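Local coordinates for protein domain of Unknown Function with an Immunoglobulin-like Beta-sandwich Fold (PDB 3D33) that is of unknown function but folds as an immunoglobulin-like beta-sandwich and belongs to the DUF3244 family, at residues D36-T41 and S80-P85; R54-A59 and E88-I93. One frame throughout, in Å; residues are numbered along the deposited sequence. Where two conformers were deposited one is given.

In the fold
Contacts 1 and 2 belong to the two facing sheets of one small beta-sandwich, their centres about 13 Å apart. Contact 1, 36-41 with 80-85, joins a hairpin turn at the end of one sheet to the chain leaving one of its edge strands, 76-80. That chain then passes to the other sheet, where strand 87-96 pairs with strand 50-57 in contact 2. The two contacts meet at Phe84: its CE2 lies 4.1 Å from Ile55 CD1 and its CB 3.4 Å from Tyr89 OH. Their segments alternate along the sequence, so the chain visits the first sheet, the second, and then each again. The function is unknown, so neither contact can be tied to a site.

Contact 1: D36-T41 and S80-P85; sequences DGYLLT and SIANFP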
loop_
_atom_site.group_PDB
_atom_site.type_symbol
_atom_site.label_atom_id
_atom_site.label_comp_id
_atom_site.label_asym_id
_atom_site.label_seq_id
_atom_site.Cartn_x
_atom_site.Cartn_y
_atom_site.Cartn_z
ATOM N N ASP A 36 7.366 -2.911 9.620
ATOM C CA ASP A 36 8.022 -3.570 10.765
ATOM C C ASP A 36 9.380 -3.922 10.223
ATOM O O ASP A 36 9.526 -4.866 9.436
ATOM C CB ASP A 36 7.230 -4.818 11.187
ATOM C CG ASP A 36 7.858 -5.583 12.360
ATOM O OD1 ASP A 36 8.849 -5.123 12.959
ATOM O OD2 ASP A 36 7.326 -6.671 12.682
ATOM N N GLY A 37 10.365 -3.114 10.603
ATOM C CA GLY A 37 11.612 -3.051 9.871
ATOM C C GLY A 37 11.300 -2.711 8.412
ATOM O O GLY A 37 10.587 -1.729 8.145
ATOM N N TYR A 38 11.806 -3.566 7.511
ATOM C CA TYR A 38 11.733 -3.405 6.065
ATOM C C TYR A 38 10.696 -4.313 5.393
ATOM O O TYR A 38 10.840 -4.698 4.226
ATOM C CB TYR A 38 13.083 -3.738 5.434
ATOM C CG TYR A 38 14.217 -2.791 5.755
ATOM C CD1 TYR A 38 14.025 -1.417 5.781
ATOM C CD2 TYR A 38 15.502 -3.282 5.988
ATOM C CE1 TYR A 38 15.076 -0.554 6.055
ATOM C CE2 TYR A 38 16.552 -2.432 6.261
ATOM C CZ TYR A 38 16.341 -1.066 6.294
ATOM O OH TYR A 38 17.404 -0.209 6.565
ATOM N N LEU A 39 9.688 -4.710 6.142
ATOM C CA LEU A 39 8.545 -5.376 5.560
ATOM C C LEU A 39 7.350 -4.477 5.786
ATOM O O LEU A 39 7.079 -4.068 6.925
ATOM C CB LEU A 39 8.316 -6.721 6.214
ATOM C CG LEU A 39 7.338 -7.662 5.515
ATOM C CD1 LEU A 39 7.905 -8.157 4.194
ATOM C CD2 LEU A 39 7.026 -8.828 6.451
ATOM N N LEU A 40 6.642 -4.212 4.692
ATOM C CA LEU A 40 5.389 -3.485 4.697
ATOM C C LEU A 40 4.247 -4.506 4.657
ATOM O O LEU A 40 4.307 -5.432 3.874
ATOM C CB LEU A 40 5.372 -2.593 3.479
ATOM C CG LEU A 40 4.258 -1.620 3.173
ATOM C CD1 LEU A 40 4.822 -0.603 2.148
ATOM C CD2 LEU A 40 3.046 -2.346 2.604
ATOM N N THR A 41 3.246 -4.344 5.522
ATOM C CA THR A 41 2.106 -5.255 5.555
ATOM C C THR A 41 0.830 -4.478 5.325
ATOM O O THR A 41 0.565 -3.486 6.019
ATOM C CB THR A 41 1.997 -6.031 6.905
ATOM O OG1 THR A 41 3.170 -6.832 7.106
ATOM C CG2 THR A 41 0.731 -6.939 6.946
ATOM N N SER A 80 8.429 -6.427 0.687
ATOM C CA SER A 80 9.772 -6.113 1.200
ATOM C C SER A 80 10.223 -4.808 0.603
ATOM O O SER A 80 10.258 -4.655 -0.634
ATOM C CB SER A 80 10.797 -7.161 0.826
ATOM O OG SER A 80 12.056 -6.746 1.338
ATOM N N ILE A 81 10.559 -3.860 1.473
ATOM C CA ILE A 81 11.119 -2.577 1.042
ATOM C C ILE A 81 12.643 -2.531 1.251
ATOM O O ILE A 81 13.282 -1.507 1.078
ATOM C CB ILE A 81 10.431 -1.397 1.756
ATOM C CG1 ILE A 81 10.662 -1.400 3.276
ATOM C CG2 ILE A 81 8.913 -1.416 1.470
ATOM C CD1 ILE A 81 10.098 -0.119 3.975
ATOM N N ALA A 82 13.219 -3.674 1.593
ATOM C CA ALA A 82 14.607 -3.762 2.054
ATOM C C ALA A 82 15.608 -3.364 0.966
ATOM O O ALA A 82 16.696 -2.893 1.259
ATOM C CB ALA A 82 14.899 -5.177 2.524
ATOM N N ASN A 83 15.245 -3.590 -0.291
ATOM C CA ASN A 83 16.139 -3.251 -1.407
ATOM C C ASN A 83 15.682 -2.028 -2.214
ATOM O O ASN A 83 16.227 -1.746 -3.271
ATOM C CB ASN A 83 16.350 -4.470 -2.288
ATOM C CG ASN A 83 16.899 -5.646 -1.506
ATOM O OD1 ASN A 83 16.252 -6.691 -1.400
ATOM N ND2 ASN A 83 18.069 -5.466 -0.918
ATOM N N PHE A 84 14.709 -1.280 -1.700
ATOM C CA PHE A 84 14.468 0.045 -2.229
ATOM C C PHE A 84 15.529 1.005 -1.722
ATOM O O PHE A 84 15.939 0.927 -0.564
ATOM C CB PHE A 84 13.112 0.603 -1.821
ATOM C CG PHE A 84 11.908 -0.204 -2.241
ATOM C CD1 PHE A 84 11.963 -1.196 -3.208
ATOM C CD2 PHE A 84 10.678 0.107 -1.692
ATOM C CE1 PHE A 84 10.795 -1.892 -3.569
ATOM C CE2 PHE A 84 9.541 -0.575 -2.034
ATOM C CZ PHE A 84 9.607 -1.600 -2.978
ATOM N N PRO A 85 15.982 1.945 -2.580
ATOM C CA PRO A 85 16.866 2.988 -2.083
ATOM C C PRO A 85 16.275 3.785 -0.933
ATOM O O PRO A 85 15.061 3.953 -0.836
ATOM C CB PRO A 85 17.044 3.903 -3.313
ATOM C CG PRO A 85 16.904 2.982 -4.455
ATOM C CD PRO A 85 15.799 2.056 -4.041
HETATM O O HOH W 1 12.126 -7.894 4.054
#
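The carbonyl oxygen of Tyr38 accepts the backbone N-H of Ile81, the N to O distance being 2.9 Å, and is approached by two further groups. The amide comes from above the carbonyl plane, 36° out of it. A water donates a weak bond to the same oxygen and also bonds Ser80 OG, while Ser80 CA makes a CA-H...O contact with Tyr38 O at 3.5 Å. Ser80 OG in turn accepts from Ala82 N (3.3 Å), an ST turn overlapping the type I turn from Ile81 to Phe84. Next to this backbone link, Tyr38 CB rests against Ala82 CB at 3.7 Å. Its ring continues past Ala82 and Ile81, lying obliquely to both, and makes a cation-pi contact with Lys107; its hydroxyl is bonded to the backbone oxygen of Glu108. With Ile81 CG1 held between the backbone N and the carbonyl carbon (chi1 64°), that branch packs against Tyr38 CA at 3.6 Å, the two side chains crossing at about a right angle. Ile81 CG2 meets Leu40 CD1 at 4.2 Å, and both residues touch Phe105 of the opposing sheet. Leu39 and Ser80 form the antiparallel, non-hydrogen-bonded pair that ends the strand pairing. Beyond it, the type II' turn from Asp36 to Leu39, with Gly37 at positive phi, completes a tight beta-hairpin beside the chain that leaves edge strand 76-80 of an immunoglobulin-like sandwich.

Contact 2: R54-A59 and E88-I93; sequences RITDMA and EYKLEI
Tyr89 lays its ring obliquely beside strand 54-57, with CE1 3.6 Å from Asp57 CB and CB 3.7 Å from Ile55 CG2. With CG anti to the carbonyl carbon (chi1 -67°), the ring begins beside Ile55 CG2, and its hydroxyl is bonded to Pro85 O. Ile55 divides its branches between two neighbours: CG2 goes to Tyr89, while CG1 reaches Leu91 CD1 at 3.8 Å. These apolar groups share the face on which Phe84 packs against Ile55 and Tyr89. The side chains of Arg54, Thr56, Lys90 and Glu92 line the other face, where one water lies 2.7 Å from both Thr56 OG1 and Glu92 OE2 and can donate to Lys90 O or Glu92 OE2. Arg54 NH1 remains 5.2 Å from Glu92 OE2, too far for a direct salt bridge, though the opposite charges may still attract; the guanidinium also has a long, weak ion pair with Glu66. Past strand 54-57, Met58, a selenomethionine, folds back; in the conformer given, one of two deposited, its CG lies 3.3 Å from Glu88 O and its SE 4.1 Å from Lys90 CB, the two side chains crossing at about a right angle. Its backbone N donates to Glu88 O, prolonging the paired hydrogen bonds of Arg54 with Glu92 and Thr56 with Lys90. These two central strands, running antiparallel at 155°, alternate core-facing and outward side chains, as in an immunoglobulin-like beta-sandwich.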
loop_
_atom_site.group_PDB
_atom_site.type_symbol
_atom_site.label_atom_id
_atom_site.label_comp_id
_atom_site.label_asym_id
_atom_site.label_seq_id
_atom_site.Cartn_x
_atom_site.Cartn_y
_atom_site.Cartn_z
ATOM N N ARG A 54 0.646 0.314 -5.814
ATOM C CA ARG A 54 1.738 0.946 -6.547
ATOM C C ARG A 54 2.592 1.760 -5.565
ATOM O O ARG A 54 2.071 2.466 -4.698
ATOM C CB ARG A 54 1.175 1.814 -7.665
ATOM C CG ARG A 54 2.150 2.387 -8.626
ATOM C CD ARG A 54 1.383 2.907 -9.884
ATOM N NE ARG A 54 0.893 1.831 -10.763
ATOM C CZ ARG A 54 -0.392 1.576 -11.084
ATOM N NH1 ARG A 54 -1.411 2.280 -10.596
ATOM N NH2 ARG A 54 -0.677 0.571 -11.904
ATOM N N ILE A 55 3.906 1.598 -5.655
ATOM C CA ILE A 55 4.810 2.346 -4.827
ATOM C C ILE A 55 5.714 3.136 -5.775
ATOM O O ILE A 55 6.272 2.554 -6.730
ATOM C CB ILE A 55 5.644 1.442 -3.913
ATOM C CG1 ILE A 55 4.743 0.611 -2.997
ATOM C CG2 ILE A 55 6.666 2.260 -3.087
ATOM C CD1 ILE A 55 5.472 -0.356 -2.173
ATOM N N THR A 56 5.819 4.438 -5.531
ATOM C CA THR A 56 6.524 5.401 -6.383
ATOM C C THR A 56 7.551 6.228 -5.580
ATOM O O THR A 56 7.213 6.770 -4.510
ATOM C CB THR A 56 5.476 6.368 -7.052
ATOM O OG1 THR A 56 4.494 5.609 -7.770
ATOM C CG2 THR A 56 6.172 7.326 -8.012
ATOM N N ASP A 57 8.789 6.326 -6.065
ATOM C CA ASP A 57 9.802 7.114 -5.342
ATOM C C ASP A 57 9.518 8.605 -5.535
ATOM O O ASP A 57 9.112 9.040 -6.621
ATOM C CB ASP A 57 11.227 6.761 -5.754
ATOM C CG ASP A 57 11.739 7.634 -6.862
ATOM O OD1 ASP A 57 11.477 7.295 -8.030
ATOM O OD2 ASP A 57 12.393 8.657 -6.564
HETATM N N MSE A 58 9.780 9.394 -4.504
HETATM C CA MSE A 58 9.453 10.820 -4.556
HETATM C C MSE A 58 10.546 11.734 -5.141
HETATM O O MSE A 58 10.303 12.939 -5.346
HETATM C CB MSE A 58 9.027 11.280 -3.173
HETATM C CG MSE A 58 7.760 10.593 -2.731
HETATM SE SE MSE A 58 6.199 11.351 -3.574
HETATM C CE MSE A 58 6.297 13.175 -2.447
ATOM N N ALA A 59 11.715 11.172 -5.429
ATOM C CA ALA A 59 12.825 11.914 -6.031
ATOM C C ALA A 59 12.690 12.019 -7.539
ATOM O O ALA A 59 12.982 13.068 -8.122
ATOM C CB ALA A 59 14.183 11.248 -5.658
ATOM N N GLU A 88 11.902 8.709 0.308
ATOM C CA GLU A 88 10.473 8.669 0.617
ATOM C C GLU A 88 9.730 8.114 -0.573
ATOM O O GLU A 88 10.080 8.412 -1.733
ATOM C CB GLU A 88 9.913 10.045 0.957
ATOM C CG GLU A 88 8.457 9.997 1.389
ATOM C CD GLU A 88 7.963 11.334 1.866
ATOM O OE1 GLU A 88 8.328 12.339 1.236
ATOM O OE2 GLU A 88 7.224 11.371 2.866
ATOM N N TYR A 89 8.698 7.323 -0.269
ATOM C CA TYR A 89 7.865 6.659 -1.254
ATOM C C TYR A 89 6.402 7.000 -1.056
ATOM O O TYR A 89 5.942 7.119 0.079
ATOM C CB TYR A 89 8.030 5.125 -1.159
ATOM C CG TYR A 89 9.414 4.726 -1.560
ATOM C CD1 TYR A 89 9.725 4.499 -2.885
ATOM C CD2 TYR A 89 10.456 4.687 -0.626
ATOM C CE1 TYR A 89 11.006 4.214 -3.269
ATOM C CE2 TYR A 89 11.765 4.373 -0.997
ATOM C CZ TYR A 89 12.037 4.139 -2.334
ATOM O OH TYR A 89 13.333 3.866 -2.743
ATOM N N LYS A 90 5.685 7.119 -2.162
ATOM C CA LYS A 90 4.201 7.198 -2.175
ATOM C C LYS A 90 3.640 5.805 -2.382
ATOM O O LYS A 90 4.061 5.086 -3.293
ATOM C CB LYS A 90 3.720 8.097 -3.317
ATOM C CG LYS A 90 2.226 8.223 -3.418
ATOM C CD LYS A 90 1.751 9.202 -4.478
ATOM C CE LYS A 90 2.141 8.752 -5.886
ATOM N NZ LYS A 90 1.622 9.656 -6.982
ATOM N N LEU A 91 2.700 5.449 -1.516
ATOM C CA LEU A 91 1.975 4.205 -1.577
ATOM C C LEU A 91 0.530 4.453 -1.983
ATOM O O LEU A 91 -0.165 5.267 -1.375
ATOM C CB LEU A 91 2.002 3.535 -0.212
ATOM C CG LEU A 91 1.163 2.297 -0.014
ATOM C CD1 LEU A 91 1.662 1.170 -0.874
ATOM C CD2 LEU A 91 1.112 1.856 1.481
ATOM N N GLU A 92 0.102 3.806 -3.052
ATOM C CA GLU A 92 -1.285 3.941 -3.509
ATOM C C GLU A 92 -1.915 2.588 -3.586
ATOM O O GLU A 92 -1.312 1.646 -4.125
ATOM C CB GLU A 92 -1.344 4.532 -4.903
ATOM C CG GLU A 92 -0.789 5.871 -5.081
ATOM C CD GLU A 92 -0.836 6.212 -6.572
ATOM O OE1 GLU A 92 -1.921 6.627 -7.046
ATOM O OE2 GLU A 92 0.158 5.944 -7.280
ATOM N N ILE A 93 -3.136 2.502 -3.074
ATOM C CA ILE A 93 -3.946 1.299 -3.163
ATOM C C ILE A 93 -5.209 1.716 -3.880
ATOM O O ILE A 93 -5.909 2.632 -3.417
ATOM C CB ILE A 93 -4.281 0.788 -1.758
ATOM C CG1 ILE A 93 -2.961 0.557 -0.977
ATOM C CG2 ILE A 93 -5.035 -0.493 -1.815
ATOM C CD1 ILE A 93 -2.911 1.352 0.235
HETATM O O HOH W 2 2.434 5.105 -6.058
#